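Local coordinates for hydrolase (Thermus thermophilus, PDB 1UFO), which belongs to the alpha/beta hydrolase fold enzymes and probably catalyses a hydrolysis reaction, at the interface of chains A and B. Coordinates in Å, arbitrary orientation; residue numbers count along the deposited sequence, not the author numbering. Chains: chain A/B, hypothetical protein TT1662.

Contact 1: the interface of chains A and B. Residues chain A 211-213; chain B 199, 207-209.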
loop_
_atom_site.group_PDB
_atom_site.type_symbol
_atom_site.label_atom_id
_atom_site.label_comp_id
_atom_site.label_asym_id
_atom_site.label_seq_id
_atom_site.Cartn_x
_atom_site.Cartn_y
_atom_site.Cartn_z
ATOM N N VAL A 211 3.670 4.462 0.001
ATOM C CA VAL A 211 4.733 5.296 -0.524
ATOM C C VAL A 211 5.701 4.436 -1.317
ATOM O O VAL A 211 6.216 3.406 -0.814
ATOM C CB VAL A 211 5.508 6.045 0.616
ATOM C CG1 VAL A 211 6.619 6.958 -0.024
ATOM C CG2 VAL A 211 4.546 6.945 1.421
ATOM N N GLU A 212 5.923 4.814 -2.566
ATOM C CA GLU A 212 6.857 4.110 -3.469
ATOM C C GLU A 212 8.194 4.881 -3.354
ATOM O O GLU A 212 8.288 6.078 -3.690
ATOM C CB GLU A 212 6.292 4.163 -4.864
ATOM C CG GLU A 212 7.149 3.459 -5.912
ATOM C CD GLU A 212 6.430 3.354 -7.238
ATOM O OE1 GLU A 212 7.118 3.228 -8.256
ATOM O OE2 GLU A 212 5.210 3.467 -7.246
ATOM N N GLU A 213 9.233 4.171 -2.912
ATOM C CA GLU A 213 10.518 4.841 -2.678
ATOM C C GLU A 213 11.140 5.173 -4.035
ATOM O O GLU A 213 11.252 4.285 -4.909
ATOM C CB GLU A 213 11.405 3.878 -1.920
ATOM C CG GLU A 213 12.425 4.610 -1.126
ATOM C CD GLU A 213 11.848 5.438 0.033
ATOM O OE1 GLU A 213 10.692 5.251 0.568
ATOM O OE2 GLU A 213 12.647 6.270 0.502
ATOM N N ARG B 199 16.804 2.282 1.009
ATOM C CA ARG B 199 16.510 3.212 -0.065
ATOM C C ARG B 199 17.577 3.400 -1.120
ATOM O O ARG B 199 17.374 3.185 -2.315
ATOM C CB ARG B 199 16.128 4.561 0.543
ATOM C CG ARG B 199 16.166 5.716 -0.466
ATOM C CD ARG B 199 16.165 7.089 0.186
ATOM N NE ARG B 199 17.292 7.332 1.102
ATOM C CZ ARG B 199 18.545 7.591 0.716
ATOM N NH1 ARG B 199 19.527 7.787 1.648
ATOM N NH2 ARG B 199 18.823 7.659 -0.582
ATOM N N LEU B 207 11.136 -0.709 -4.147
ATOM C CA LEU B 207 11.002 -0.708 -2.690
ATOM C C LEU B 207 9.816 0.203 -2.286
ATOM O O LEU B 207 9.648 1.303 -2.811
ATOM C CB LEU B 207 12.294 -0.200 -2.025
ATOM C CG LEU B 207 12.365 -0.015 -0.504
ATOM C CD1 LEU B 207 12.427 -1.408 0.105
ATOM C CD2 LEU B 207 13.651 0.820 -0.090
ATOM N N ALA B 208 8.951 -0.308 -1.402
ATOM C CA ALA B 208 7.779 0.479 -0.998
ATOM C C ALA B 208 7.256 0.138 0.373
ATOM O O ALA B 208 7.653 -0.862 0.978
ATOM C CB ALA B 208 6.624 0.248 -2.085
ATOM N N ARG B 209 6.341 0.997 0.866
ATOM C CA ARG B 209 5.759 0.716 2.182
ATOM C C ARG B 209 4.267 0.998 2.145
ATOM O O ARG B 209 3.833 1.873 1.384
ATOM C CB ARG B 209 6.409 1.608 3.279
ATOM C CG ARG B 209 5.994 3.091 3.129
ATOM C CD ARG B 209 6.877 4.001 4.039
ATOM N NE ARG B 209 8.148 4.239 3.461
ATOM C CZ ARG B 209 9.124 4.827 4.141
ATOM N NH1 ARG B 209 10.274 5.007 3.537
ATOM N NH2 ARG B 209 8.931 5.211 5.423
HETATM O O HOH W 1 8.621 3.588 0.761
HETATM O O HOH W 2 12.940 1.834 -4.820
#
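A:Val211 and B:Arg209 form an antiparallel bridge between the two copies of strand 207-212, which pair edge to edge. Backbone hydrogen bonds carry the pairing. The amide N of A:Val211 reaches O of B:Arg209 at 2.9 Å, the N of B:Arg209 returns to O of A:Val211 at 2.9 Å, and A:Glu213 N meets B:Leu207 O. A:Glu212 and B:Ala208 make the neighbouring bridge position.

A salt bridge is added by the side chains. NH1 of B:Arg209 lies 3.0 Å from the carboxylate oxygen OE1 of A:Glu213, and approaches from above the carboxylate plane, 36° out of it. With chi1 at 70°, CG of B:Arg209 sits between its backbone N and carbonyl carbon, and a bend at chi3 swings the guanidinium toward A:Glu213.

Apolar contact is light: CG of B:Arg209 packs 3.9 Å from CB of A:Val211, while the aliphatic part of B:Arg199 runs by A:Glu213 CG.

Water reinforces the polar grip. Water 2 links A:Glu213 O to B:Leu207 N. Water 1, at the edge of the B:Arg209 guanidinium, joins A:Val211 O and A:Glu213 OE1, and its oxygen is 2.8 Å from NE of B:Arg209, nearly straight, 175° at the hydrogen.

Contact 2: the interface of chains A and B. Residues chain A 205, 207-208; chain B 210-213.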
loop_
_atom_site.group_PDB
_atom_site.type_symbol
_atom_site.label_atom_id
_atom_site.label_comp_id
_atom_site.label_asym_id
_atom_site.label_seq_id
_atom_site.Cartn_x
_atom_site.Cartn_y
_atom_site.Cartn_z
ATOM N N GLY A 205 -9.580 3.250 12.082
ATOM C CA GLY A 205 -8.805 2.872 10.906
ATOM C C GLY A 205 -9.452 3.322 9.568
ATOM O O GLY A 205 -10.222 4.315 9.447
ATOM N N LEU A 207 -7.919 4.651 7.166
ATOM C CA LEU A 207 -7.049 5.672 6.582
ATOM C C LEU A 207 -5.734 4.896 6.333
ATOM O O LEU A 207 -5.311 4.072 7.143
ATOM C CB LEU A 207 -6.789 6.797 7.604
ATOM C CG LEU A 207 -5.927 7.920 7.252
ATOM C CD1 LEU A 207 -6.567 8.688 6.018
ATOM C CD2 LEU A 207 -5.895 8.880 8.506
ATOM N N ALA A 208 -5.071 5.162 5.219
ATOM C CA ALA A 208 -3.821 4.446 4.941
ATOM C C ALA A 208 -2.948 5.234 3.968
ATOM O O ALA A 208 -3.394 6.176 3.319
ATOM C CB ALA A 208 -4.114 3.015 4.337
ATOM N N PHE B 210 3.515 0.229 2.929
ATOM C CA PHE B 210 2.054 0.458 3.061
ATOM C C PHE B 210 1.783 0.591 4.558
ATOM O O PHE B 210 2.233 -0.312 5.325
ATOM C CB PHE B 210 1.232 -0.699 2.488
ATOM C CG PHE B 210 -0.236 -0.626 2.769
ATOM C CD1 PHE B 210 -1.090 0.183 1.986
ATOM C CD2 PHE B 210 -0.776 -1.310 3.849
ATOM C CE1 PHE B 210 -2.471 0.308 2.255
ATOM C CE2 PHE B 210 -2.167 -1.209 4.157
ATOM C CZ PHE B 210 -3.019 -0.376 3.331
ATOM N N VAL B 211 1.177 1.673 4.983
ATOM C CA VAL B 211 0.907 1.836 6.407
ATOM C C VAL B 211 -0.603 1.998 6.667
ATOM O O VAL B 211 -1.232 2.872 6.071
ATOM C CB VAL B 211 1.675 3.031 7.021
ATOM C CG1 VAL B 211 1.315 3.217 8.495
ATOM C CG2 VAL B 211 3.206 2.827 6.830
ATOM N N GLU B 212 -1.158 1.151 7.532
ATOM C CA GLU B 212 -2.577 1.222 7.862
ATOM C C GLU B 212 -2.650 2.071 9.113
ATOM O O GLU B 212 -2.119 1.666 10.187
ATOM C CB GLU B 212 -3.102 -0.216 8.043
ATOM C CG GLU B 212 -4.642 -0.299 8.353
ATOM C CD GLU B 212 -5.132 -1.710 8.395
ATOM O OE1 GLU B 212 -6.241 -1.912 8.996
ATOM O OE2 GLU B 212 -4.472 -2.567 7.838
ATOM N N GLU B 213 -3.253 3.244 9.018
ATOM C CA GLU B 213 -3.277 4.172 10.164
ATOM C C GLU B 213 -4.192 3.624 11.270
ATOM O O GLU B 213 -5.368 3.317 11.040
ATOM C CB GLU B 213 -3.734 5.575 9.722
ATOM C CG GLU B 213 -2.886 6.199 8.617
ATOM C CD GLU B 213 -1.453 6.658 9.095
ATOM O OE1 GLU B 213 -0.593 7.039 8.246
ATOM O OE2 GLU B 213 -1.196 6.682 10.265
#
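A:Leu207 and B:Glu213, which bury the most surface here, meet through both backbone and side chain. The amide N of B:Glu213 donates to the carbonyl O of A:Leu207 at 2.9 Å; the hydrogen bond is bent to 151° at H, and the donor is tilted 27° from the carbonyl plane. The methylene carbons of B:Glu213 lie against the same leucine: CG is 3.8 Å from CG of A:Leu207, and CB is 3.9 Å from CB of A:Leu207. This apolar contact follows from chi1 of -57° in B:Glu213, which sets CG beside its own backbone N and over the leucine, where the two side chains cross. The contact therefore uses the glutamate's aliphatic stem. Trimming the leucine to an alanine here would probably cost B:Glu213 CG its contacts with the leucine CG and CD2 and leave the glutamate side chain freer to turn, although the backbone bond could persist.

A:Ala208, the third residue by buried surface, bridges to B:Glu212 in antiparallel fashion. Its methyl CB touches the rim of the B:Phe210 ring, 3.7 Å from CZ, and also lies 3.4 Å from the carbonyl O of B:Val211. A:Gly205 adds a small contact from the loop before the strand.

In the fold, the patch joins the start of strand 207-212 of chain A to the end of the same strand in chain B, just before the loop leading to the C-terminal helix.

Contact 3: the interface of chains A and B. Residues chain A 210, 222, 225; chain B 176, 205, 208, 229-230, 233.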
loop_
_atom_site.group_PDB
_atom_site.type_symbol
_atom_site.label_atom_id
_atom_site.label_comp_id
_atom_site.label_asym_id
_atom_site.label_seq_id
_atom_site.Cartn_x
_atom_site.Cartn_y
_atom_site.Cartn_z
ATOM N N PHE A 210 0.484 4.683 1.041
ATOM C CA PHE A 210 1.350 3.806 0.279
ATOM C C PHE A 210 2.388 4.747 -0.302
ATOM O O PHE A 210 2.035 5.739 -0.961
ATOM C CB PHE A 210 0.615 3.114 -0.894
ATOM C CG PHE A 210 1.556 2.407 -1.814
ATOM C CD1 PHE A 210 2.116 1.181 -1.414
ATOM C CD2 PHE A 210 1.909 2.981 -3.052
ATOM C CE1 PHE A 210 3.055 0.470 -2.232
ATOM C CE2 PHE A 210 2.855 2.276 -3.857
ATOM C CZ PHE A 210 3.412 1.033 -3.430
ATOM N N LEU A 222 2.684 0.805 -10.230
ATOM C CA LEU A 222 2.605 0.115 -8.916
ATOM C C LEU A 222 1.555 0.819 -7.996
ATOM O O LEU A 222 0.769 0.157 -7.322
ATOM C CB LEU A 222 3.966 0.091 -8.206
ATOM C CG LEU A 222 3.927 -0.605 -6.837
ATOM C CD1 LEU A 222 3.431 -2.070 -6.873
ATOM C CD2 LEU A 222 5.344 -0.571 -6.230
ATOM N N ARG A 225 -1.885 -0.293 -9.088
ATOM C CA ARG A 225 -2.185 -1.649 -8.676
ATOM C C ARG A 225 -2.530 -1.718 -7.165
ATOM O O ARG A 225 -3.495 -2.387 -6.773
ATOM C CB ARG A 225 -0.976 -2.549 -9.028
ATOM C CG ARG A 225 -1.192 -4.078 -8.660
ATOM C CD ARG A 225 -2.317 -4.595 -9.529
ATOM N NE ARG A 225 -2.488 -6.064 -9.738
ATOM C CZ ARG A 225 -1.880 -6.822 -10.675
ATOM N NH1 ARG A 225 -2.215 -8.093 -10.720
ATOM N NH2 ARG A 225 -0.968 -6.379 -11.541
ATOM N N LEU B 176 8.142 -4.976 -0.235
ATOM C CA LEU B 176 7.072 -4.127 0.309
ATOM C C LEU B 176 6.949 -4.420 1.835
ATOM O O LEU B 176 6.784 -5.606 2.236
ATOM C CB LEU B 176 5.742 -4.483 -0.363
ATOM C CG LEU B 176 4.524 -3.783 0.272
ATOM C CD1 LEU B 176 4.620 -2.250 0.076
ATOM C CD2 LEU B 176 3.239 -4.249 -0.338
ATOM N N GLY B 205 11.108 2.449 -7.697
ATOM C CA GLY B 205 9.930 1.594 -7.903
ATOM C C GLY B 205 9.955 0.149 -7.365
ATOM O O GLY B 205 8.962 -0.573 -7.465
ATOM N N ALA B 208 8.951 -0.308 -1.402
ATOM C CA ALA B 208 7.779 0.479 -0.998
ATOM C C ALA B 208 7.256 0.138 0.373
ATOM O O ALA B 208 7.653 -0.862 0.978
ATOM C CB ALA B 208 6.624 0.248 -2.085
ATOM N N ALA B 229 -1.665 -7.945 -4.216
ATOM C CA ALA B 229 -1.525 -7.150 -5.431
ATOM C C ALA B 229 -0.066 -6.851 -5.781
ATOM O O ALA B 229 0.373 -6.798 -6.957
ATOM C CB ALA B 229 -2.328 -5.800 -5.224
ATOM N N PHE B 230 0.759 -6.636 -4.737
ATOM C CA PHE B 230 2.177 -6.389 -4.948
ATOM C C PHE B 230 2.851 -7.645 -5.568
ATOM O O PHE B 230 3.638 -7.483 -6.486
ATOM C CB PHE B 230 2.847 -6.025 -3.587
ATOM C CG PHE B 230 4.322 -5.645 -3.696
ATOM C CD1 PHE B 230 4.681 -4.340 -3.992
ATOM C CD2 PHE B 230 5.378 -6.585 -3.461
ATOM C CE1 PHE B 230 6.000 -3.921 -4.033
ATOM C CE2 PHE B 230 6.748 -6.098 -3.526
ATOM C CZ PHE B 230 7.026 -4.797 -3.795
ATOM N N HIS B 233 1.752 -7.874 -9.196
ATOM C CA HIS B 233 2.441 -6.899 -9.946
ATOM C C HIS B 233 3.832 -7.357 -10.438
ATOM O O HIS B 233 4.147 -7.216 -11.621
ATOM C CB HIS B 233 2.589 -5.614 -9.121
ATOM C CG HIS B 233 3.315 -4.541 -9.846
ATOM N ND1 HIS B 233 2.708 -3.749 -10.795
ATOM C CD2 HIS B 233 4.613 -4.150 -9.811
ATOM C CE1 HIS B 233 3.581 -2.927 -11.317
ATOM N NE2 HIS B 233 4.747 -3.144 -10.738
HETATM O O HOH W 3 0.424 -4.081 -12.155
#
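Water 3 is shared by A:Arg225 and B:His233: its oxygen lies 2.7 Å from the imidazole ND1 of B:His233 and 2.8 Å from the guanidinium NH2 of A:Arg225. It sits at the edge of both flat groups, in their planes. In this alpha/beta hydrolase the two residues belong to the C-terminal helices, 221-236 in chain A and 221-235 in chain B, which pack across the interface. With CG anti to the backbone N (chi1 -179°), CG of A:Arg225 lies 3.6 Å from the carbonyl O of B:Ala229, and a bend at chi2 (65°) redirects the rest toward B:His233. Backbone N of B:His233 and O of B:Ala229 lie over one face of the guanidinium, toward its rim.

A:Leu222 makes the main apolar contact. Its CD1 methyl caps one face of the B:His233 imidazole, 4.0 Å from the centroid and offset toward the rim, in a CH-pi contact. The same methyl is 3.9 Å from CD1 of the B:Phe230 ring, while the other branch, CD2, faces O of B:Gly205.

The CZ and CE1 corner of A:Phe210 meets the methyl CB of B:Ala208, which stands above the ring plane beyond its rim, CZ to CB 3.6 Å; CE1 is 3.9 Å from the CD1 methyl of B:Leu176.

Contact 1 and contact 2 lie along the same antiparallel pairing of the two copies of strand 207-212, with C-alpha centres about 15 Å apart and largely corresponding residues, chains exchanged, about the two-fold axis. Contact 3 lies about 8 Å from contact 1 and shares B:Ala208 with it, while about 15 Å separates it from contact 2. It adds packing of the C-terminal helices to the strand pairing, so strand pairing and helix packing both hold the two chains together. The pairing would join the two sheets into one across the two chains of the deposited assembly, which may not be the form present in solution.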